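Local structure of ErfK/YbiS/YcfS/YnhG family protein (Xylanimonas cellulosilytica, 4LPQ) at residues A[26-32]-A[72-78]; A[80-86]-A[100-105]. The protein probably cross-links cell-wall peptidoglycan as an L,D-transpeptidase, this piece pairing a putative peptidoglycan-binding domain with the catalytic domain. All blocks are in the same frame, centred on the assembly; numbering follows the deposited sequence.

Contact 1: A[26-32]-A[72-78]; sequences RLMDLGY and LDAGYRP
Two helices end side by side, each in a Schellman motif. Helix 18-30 closes at G31 (phi 93°; Y32 N to L27 O 3.0 Å, G31 N to M28 O 3.1 Å), helix 66-74 at G75 (phi 74°). Positive phi favours glycine at both, and at G31 a CB would also clash with R77 NH1. The CA atoms of R26 and L72 lie 7.5 Å apart, those of L30 and G75 6.7 Å. L27 CD2 meets L72 CD2 at 3.9 Å and L30 CD2 rests on G75 CA at 3.7 Å, while F52 packs against L27 and L72.

R26 (chi1 t, chi2 p) brings two donors to L72 O, NE at 3.1 Å and NH2 at 2.9 Å; this oxygen also accepts G75 N at 3.0 Å. In the reverse direction R77 NH1 donates to L30 O (2.8 Å), while its NH2 bonds V105 O. Y32 OH donates to Y76 O (2.7 Å), its phenol reaching across beside P78 and meeting F52 edge-to-face.

Arginines on helix-end carbonyls, and a tyrosine on the carbonyl just past one helix, join the first and third helices of a three-helix domain, consistent with the PGBD-type fold.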
loop_
_atom_site.group_PDB
_atom_site.type_symbol
_atom_site.label_atom_id
_atom_site.label_comp_id
_atom_site.label_asym_id
_atom_site.label_seq_id
_atom_site.Cartn_x
_atom_site.Cartn_y
_atom_site.Cartn_z
ATOM N N ARG A 26 -1.641 5.640 16.646
ATOM C CA ARG A 26 -1.522 6.855 15.895
ATOM C C ARG A 26 -1.644 6.636 14.361
ATOM O O ARG A 26 -2.379 7.366 13.672
ATOM C CB ARG A 26 -0.186 7.506 16.220
ATOM C CG ARG A 26 0.094 8.797 15.503
ATOM C CD ARG A 26 -0.966 9.845 15.838
ATOM N NE ARG A 26 -0.515 11.135 15.387
ATOM C CZ ARG A 26 -1.297 12.206 15.261
ATOM N NH1 ARG A 26 -2.606 12.109 15.523
ATOM N NH2 ARG A 26 -0.837 13.384 14.858
ATOM N N LEU A 27 -0.986 5.571 13.876
ATOM C CA LEU A 27 -1.153 5.177 12.502
ATOM C C LEU A 27 -2.604 4.912 12.160
ATOM O O LEU A 27 -3.125 5.391 11.137
ATOM C CB LEU A 27 -0.287 3.964 12.180
ATOM C CG LEU A 27 1.218 4.225 12.171
ATOM C CD1 LEU A 27 1.965 2.944 12.227
ATOM C CD2 LEU A 27 1.631 5.036 10.938
HETATM N N MSE A 28 -3.241 4.151 13.051
HETATM C CA MSE A 28 -4.676 3.831 12.830
HETATM C C MSE A 28 -5.477 5.115 12.742
HETATM O O MSE A 28 -6.342 5.290 11.843
HETATM C CB MSE A 28 -5.143 2.908 13.946
HETATM C CG MSE A 28 -6.525 2.300 13.616
HETATM SE SE MSE A 28 -7.220 1.192 15.027
HETATM C CE MSE A 28 -5.769 -0.094 15.125
ATOM N N ASP A 29 -5.259 6.012 13.717
ATOM C CA ASP A 29 -6.006 7.275 13.775
ATOM C C ASP A 29 -5.840 8.117 12.528
ATOM O O ASP A 29 -6.781 8.825 12.066
ATOM C CB ASP A 29 -5.593 8.105 15.007
ATOM C CG ASP A 29 -5.964 7.443 16.343
ATOM O OD1 ASP A 29 -6.818 6.541 16.405
ATOM O OD2 ASP A 29 -5.429 7.998 17.358
ATOM N N LEU A 30 -4.637 8.112 11.951
ATOM C CA LEU A 30 -4.325 8.887 10.789
ATOM C C LEU A 30 -4.734 8.220 9.484
ATOM O O LEU A 30 -4.552 8.848 8.412
ATOM C CB LEU A 30 -2.846 9.219 10.764
ATOM C CG LEU A 30 -2.318 10.159 11.836
ATOM C CD1 LEU A 30 -0.789 10.227 11.726
ATOM C CD2 LEU A 30 -2.912 11.516 11.696
ATOM N N GLY A 31 -5.240 7.000 9.529
ATOM C CA GLY A 31 -5.721 6.325 8.347
ATOM C C GLY A 31 -4.780 5.427 7.606
ATOM O O GLY A 31 -5.100 4.892 6.560
ATOM N N TYR A 32 -3.599 5.193 8.196
ATOM C CA TYR A 32 -2.664 4.244 7.617
ATOM C C TYR A 32 -3.173 2.866 7.972
ATOM O O TYR A 32 -3.504 2.602 9.120
ATOM C CB TYR A 32 -1.249 4.511 8.163
ATOM C CG TYR A 32 -0.769 5.839 7.627
ATOM C CD1 TYR A 32 -1.088 7.038 8.270
ATOM C CD2 TYR A 32 -0.076 5.952 6.425
ATOM C CE1 TYR A 32 -0.729 8.241 7.747
ATOM C CE2 TYR A 32 0.260 7.181 5.852
ATOM C CZ TYR A 32 -0.065 8.353 6.535
ATOM O OH TYR A 32 0.335 9.526 5.984
ATOM N N LEU A 72 4.866 11.940 12.389
ATOM C CA LEU A 72 3.720 11.353 13.062
ATOM C C LEU A 72 2.998 12.405 13.890
ATOM O O LEU A 72 1.777 12.518 13.892
ATOM C CB LEU A 72 4.149 10.159 13.889
ATOM C CG LEU A 72 4.412 8.903 13.141
ATOM C CD1 LEU A 72 5.189 7.970 13.978
ATOM C CD2 LEU A 72 3.122 8.257 12.617
ATOM N N ASP A 73 3.793 13.158 14.658
ATOM C CA ASP A 73 3.222 14.198 15.522
ATOM C C ASP A 73 2.547 15.288 14.679
ATOM O O ASP A 73 1.511 15.860 15.131
ATOM C CB ASP A 73 4.269 14.808 16.397
ATOM C CG ASP A 73 4.704 13.837 17.559
ATOM O OD1 ASP A 73 4.061 12.868 17.865
ATOM O OD2 ASP A 73 5.659 14.152 18.244
ATOM N N ALA A 74 3.121 15.600 13.499
ATOM C CA ALA A 74 2.515 16.573 12.619
ATOM C C ALA A 74 1.205 16.002 11.965
ATOM O O ALA A 74 0.405 16.758 11.411
ATOM C CB ALA A 74 3.464 16.994 11.507
ATOM N N GLY A 75 0.978 14.716 12.071
ATOM C CA GLY A 75 -0.229 14.126 11.549
ATOM C C GLY A 75 -0.214 14.024 10.041
ATOM O O GLY A 75 -1.227 14.121 9.378
ATOM N N TYR A 76 0.935 13.768 9.417
ATOM C CA TYR A 76 1.076 13.792 7.983
ATOM C C TYR A 76 0.112 12.797 7.323
ATOM O O TYR A 76 0.092 11.624 7.628
ATOM C CB TYR A 76 2.468 13.459 7.475
ATOM C CG TYR A 76 2.568 13.605 5.959
ATOM C CD1 TYR A 76 2.706 14.850 5.370
ATOM C CD2 TYR A 76 2.263 12.559 5.144
ATOM C CE1 TYR A 76 2.601 15.008 3.989
ATOM C CE2 TYR A 76 2.160 12.675 3.786
ATOM C CZ TYR A 76 2.284 13.884 3.224
ATOM O OH TYR A 76 2.214 14.021 1.855
ATOM N N ARG A 77 -0.661 13.348 6.354
ATOM C CA ARG A 77 -1.538 12.558 5.471
ATOM C C ARG A 77 -1.355 13.106 4.068
ATOM O O ARG A 77 -1.325 14.336 3.868
ATOM C CB ARG A 77 -2.969 12.629 5.863
ATOM C CG ARG A 77 -3.269 11.881 7.157
ATOM C CD ARG A 77 -4.566 12.272 7.780
ATOM N NE ARG A 77 -5.686 12.398 6.874
ATOM C CZ ARG A 77 -6.532 11.448 6.460
ATOM N NH1 ARG A 77 -6.408 10.203 6.752
ATOM N NH2 ARG A 77 -7.513 11.816 5.722
ATOM N N PRO A 78 -1.306 12.223 3.055
ATOM C CA PRO A 78 -1.174 12.740 1.688
ATOM C C PRO A 78 -2.499 13.440 1.213
ATOM O O PRO A 78 -3.568 13.109 1.732
ATOM C CB PRO A 78 -0.880 11.500 0.895
ATOM C CG PRO A 78 -1.351 10.406 1.688
ATOM C CD PRO A 78 -1.349 10.762 3.107
#

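Contact 2: A[80-86]-A[100-105]; sequences PRSSSGK and VEDGRV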
loop_
_atom_site.group_PDB
_atom_site.type_symbol
_atom_site.label_atom_id
_atom_site.label_comp_id
_atom_site.label_asym_id
_atom_site.label_seq_id
_atom_site.Cartn_x
_atom_site.Cartn_y
_atom_site.Cartn_z
ATOM N N PRO A 80 -5.120 13.914 -1.721
ATOM C CA PRO A 80 -5.483 13.181 -2.956
ATOM C C PRO A 80 -5.635 14.188 -4.129
ATOM O O PRO A 80 -5.811 15.432 -3.892
ATOM C CB PRO A 80 -6.799 12.590 -2.638
ATOM C CG PRO A 80 -7.353 13.468 -1.584
ATOM C CD PRO A 80 -6.236 14.063 -0.813
ATOM N N ARG A 81 -5.623 13.668 -5.353
ATOM C CA ARG A 81 -5.880 14.466 -6.512
ATOM C C ARG A 81 -7.379 14.603 -6.855
ATOM O O ARG A 81 -7.776 15.628 -7.442
ATOM C CB ARG A 81 -5.150 13.908 -7.709
ATOM C CG ARG A 81 -3.659 14.012 -7.578
ATOM C CD ARG A 81 -2.992 13.833 -8.908
ATOM N NE ARG A 81 -1.528 13.926 -8.791
ATOM C CZ ARG A 81 -0.701 14.004 -9.850
ATOM N NH1 ARG A 81 -1.226 13.792 -11.128
ATOM N NH2 ARG A 81 0.574 14.004 -9.554
ATOM N N SER A 82 -8.172 13.574 -6.564
ATOM C CA SER A 82 -9.565 13.624 -6.886
ATOM C C SER A 82 -10.311 14.442 -5.848
ATOM O O SER A 82 -9.863 14.607 -4.710
ATOM C CB SER A 82 -10.129 12.196 -7.012
ATOM O OG SER A 82 -10.119 11.519 -5.743
ATOM N N SER A 83 -11.500 14.912 -6.253
ATOM C CA SER A 83 -12.449 15.720 -5.458
ATOM C C SER A 83 -13.803 15.135 -5.102
ATOM O O SER A 83 -14.509 15.557 -4.148
ATOM C CB SER A 83 -12.772 16.983 -6.192
ATOM O OG SER A 83 -11.599 17.741 -6.304
ATOM N N SER A 84 -14.249 14.213 -5.912
ATOM C CA SER A 84 -15.527 13.654 -5.670
ATOM C C SER A 84 -15.563 12.180 -5.970
ATOM O O SER A 84 -14.820 11.667 -6.784
ATOM C CB SER A 84 -16.556 14.360 -6.524
ATOM O OG SER A 84 -16.221 14.172 -7.864
ATOM N N GLY A 85 -16.439 11.515 -5.222
ATOM C CA GLY A 85 -16.714 10.111 -5.363
ATOM C C GLY A 85 -15.663 9.216 -4.822
ATOM O O GLY A 85 -14.727 9.685 -4.144
ATOM N N LYS A 86 -15.828 7.941 -5.040
ATOM C CA LYS A 86 -14.904 6.936 -4.538
ATOM C C LYS A 86 -13.823 6.716 -5.593
ATOM O O LYS A 86 -14.140 6.405 -6.785
ATOM C CB LYS A 86 -15.698 5.705 -4.254
ATOM C CG LYS A 86 -14.796 4.600 -3.776
ATOM C CD LYS A 86 -15.529 3.400 -3.235
ATOM C CE LYS A 86 -16.129 3.643 -1.906
ATOM N NZ LYS A 86 -16.700 2.461 -1.231
ATOM N N VAL A 100 -9.885 6.796 -1.432
ATOM C CA VAL A 100 -10.345 8.213 -1.364
ATOM C C VAL A 100 -11.871 8.283 -1.557
ATOM O O VAL A 100 -12.423 7.593 -2.423
ATOM C CB VAL A 100 -9.638 9.081 -2.420
ATOM C CG1 VAL A 100 -9.981 10.559 -2.247
ATOM C CG2 VAL A 100 -8.086 8.896 -2.421
ATOM N N GLU A 101 -12.538 9.060 -0.737
ATOM C CA GLU A 101 -13.987 9.327 -0.897
ATOM C C GLU A 101 -14.248 10.804 -0.767
ATOM O O GLU A 101 -13.902 11.451 0.212
ATOM C CB GLU A 101 -14.801 8.622 0.119
ATOM C CG GLU A 101 -14.824 7.150 0.044
ATOM C CD GLU A 101 -15.820 6.585 1.092
ATOM O OE1 GLU A 101 -15.397 5.728 1.899
ATOM O OE2 GLU A 101 -16.905 7.126 1.189
ATOM N N ASP A 102 -14.781 11.432 -1.812
ATOM C CA ASP A 102 -15.153 12.838 -1.789
ATOM C C ASP A 102 -13.962 13.737 -1.430
ATOM O O ASP A 102 -14.068 14.661 -0.613
ATOM C CB ASP A 102 -16.385 13.064 -0.922
ATOM C CG ASP A 102 -17.643 12.409 -1.502
ATOM O OD1 ASP A 102 -17.706 12.220 -2.738
ATOM O OD2 ASP A 102 -18.564 12.164 -0.674
ATOM N N GLY A 103 -12.812 13.415 -2.026
ATOM C CA GLY A 103 -11.569 14.188 -1.846
ATOM C C GLY A 103 -10.919 14.032 -0.482
ATOM O O GLY A 103 -9.956 14.795 -0.144
ATOM N N ARG A 104 -11.376 13.095 0.329
ATOM C CA ARG A 104 -10.801 12.800 1.656
ATOM C C ARG A 104 -10.162 11.404 1.563
ATOM O O ARG A 104 -10.770 10.428 1.140
ATOM C CB ARG A 104 -11.936 12.740 2.729
ATOM C CG ARG A 104 -11.488 12.290 4.153
ATOM C CD ARG A 104 -12.649 12.175 5.197
ATOM N NE ARG A 104 -13.831 11.266 4.965
ATOM C CZ ARG A 104 -13.985 9.992 5.365
ATOM N NH1 ARG A 104 -13.009 9.352 6.018
ATOM N NH2 ARG A 104 -15.114 9.326 5.071
ATOM N N VAL A 105 -8.928 11.289 2.043
ATOM C CA VAL A 105 -8.279 9.979 2.138
ATOM C C VAL A 105 -8.932 9.225 3.263
ATOM O O VAL A 105 -8.905 9.670 4.459
ATOM C CB VAL A 105 -6.765 10.149 2.380
ATOM C CG1 VAL A 105 -6.106 8.845 2.598
ATOM C CG2 VAL A 105 -6.178 10.887 1.206
HETATM O O HOH W 1 -12.543 11.639 -4.268
HETATM O O HOH W 2 -17.347 3.670 1.262
#
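A tight beta hairpin, strands 96-101 and 104-110 joined by a type I' turn, is flanked by the chain entering the first strand of the catalytic domain, 86-91. V100 is a buried, compact apolar residue: its CG1 packs on P80 CB at 3.8 Å, and its O receives a CA-H...O contact from K86 CA at 3.3 Å.

E101 and K86 form an antiparallel non-hydrogen-bonded pair, CA atoms 4.5 Å apart, side chains on the same face. A water joins K86 NZ (2.8 Å) to E101 OE1 (2.9 Å), while W196 receives the lysine in a cation-pi contact and donates NE1 to E101 OE1; K86 NZ also reaches G197 O.

D102 and G103 make the turn. D102 grips G85 twice: its N donates to G85 O at 2.9 Å, and its OD1 accepts G85 N at 2.9 Å. Positive phi favours glycine at G103, and a CB would also crowd S82 O and S83 O; its CA approaches S82 O at 3.4 Å. Between the turn and residues 82-85, one water accepts from G103 N (2.9 Å) and donates to G85 O (2.9 Å) and S82 OG (2.8 Å), which also hydrogen-bonds E89 OE2. R104 closes the turn with E101, N to O at 3.0 Å and O to N at 2.9 Å; its CA-to-CB bond points away. V105 CG2 then meets P80 CD at 3.8 Å.

In the fold
The contacts follow each other along the chain, contact 1 closing before contact 2 opens, and their centres are about 17 Å apart. Contact 1 belongs to the helical, putative peptidoglycan-binding part; contact 2 lies at the entry to the catalytic beta domain. They meet where R77 NH2 probably donates a hydrogen bond to V105 O at 2.9 Å and P78 O packs on V105 CG2 at 3.5 Å, so R77 serves both contacts. Strand 104-110 continues this interface. Both contacts lie away from the predicted catalytic residues C181 and H167; the bridge between the domains is made by R77 and P78 on V105, and by Y32 and P78 on I108.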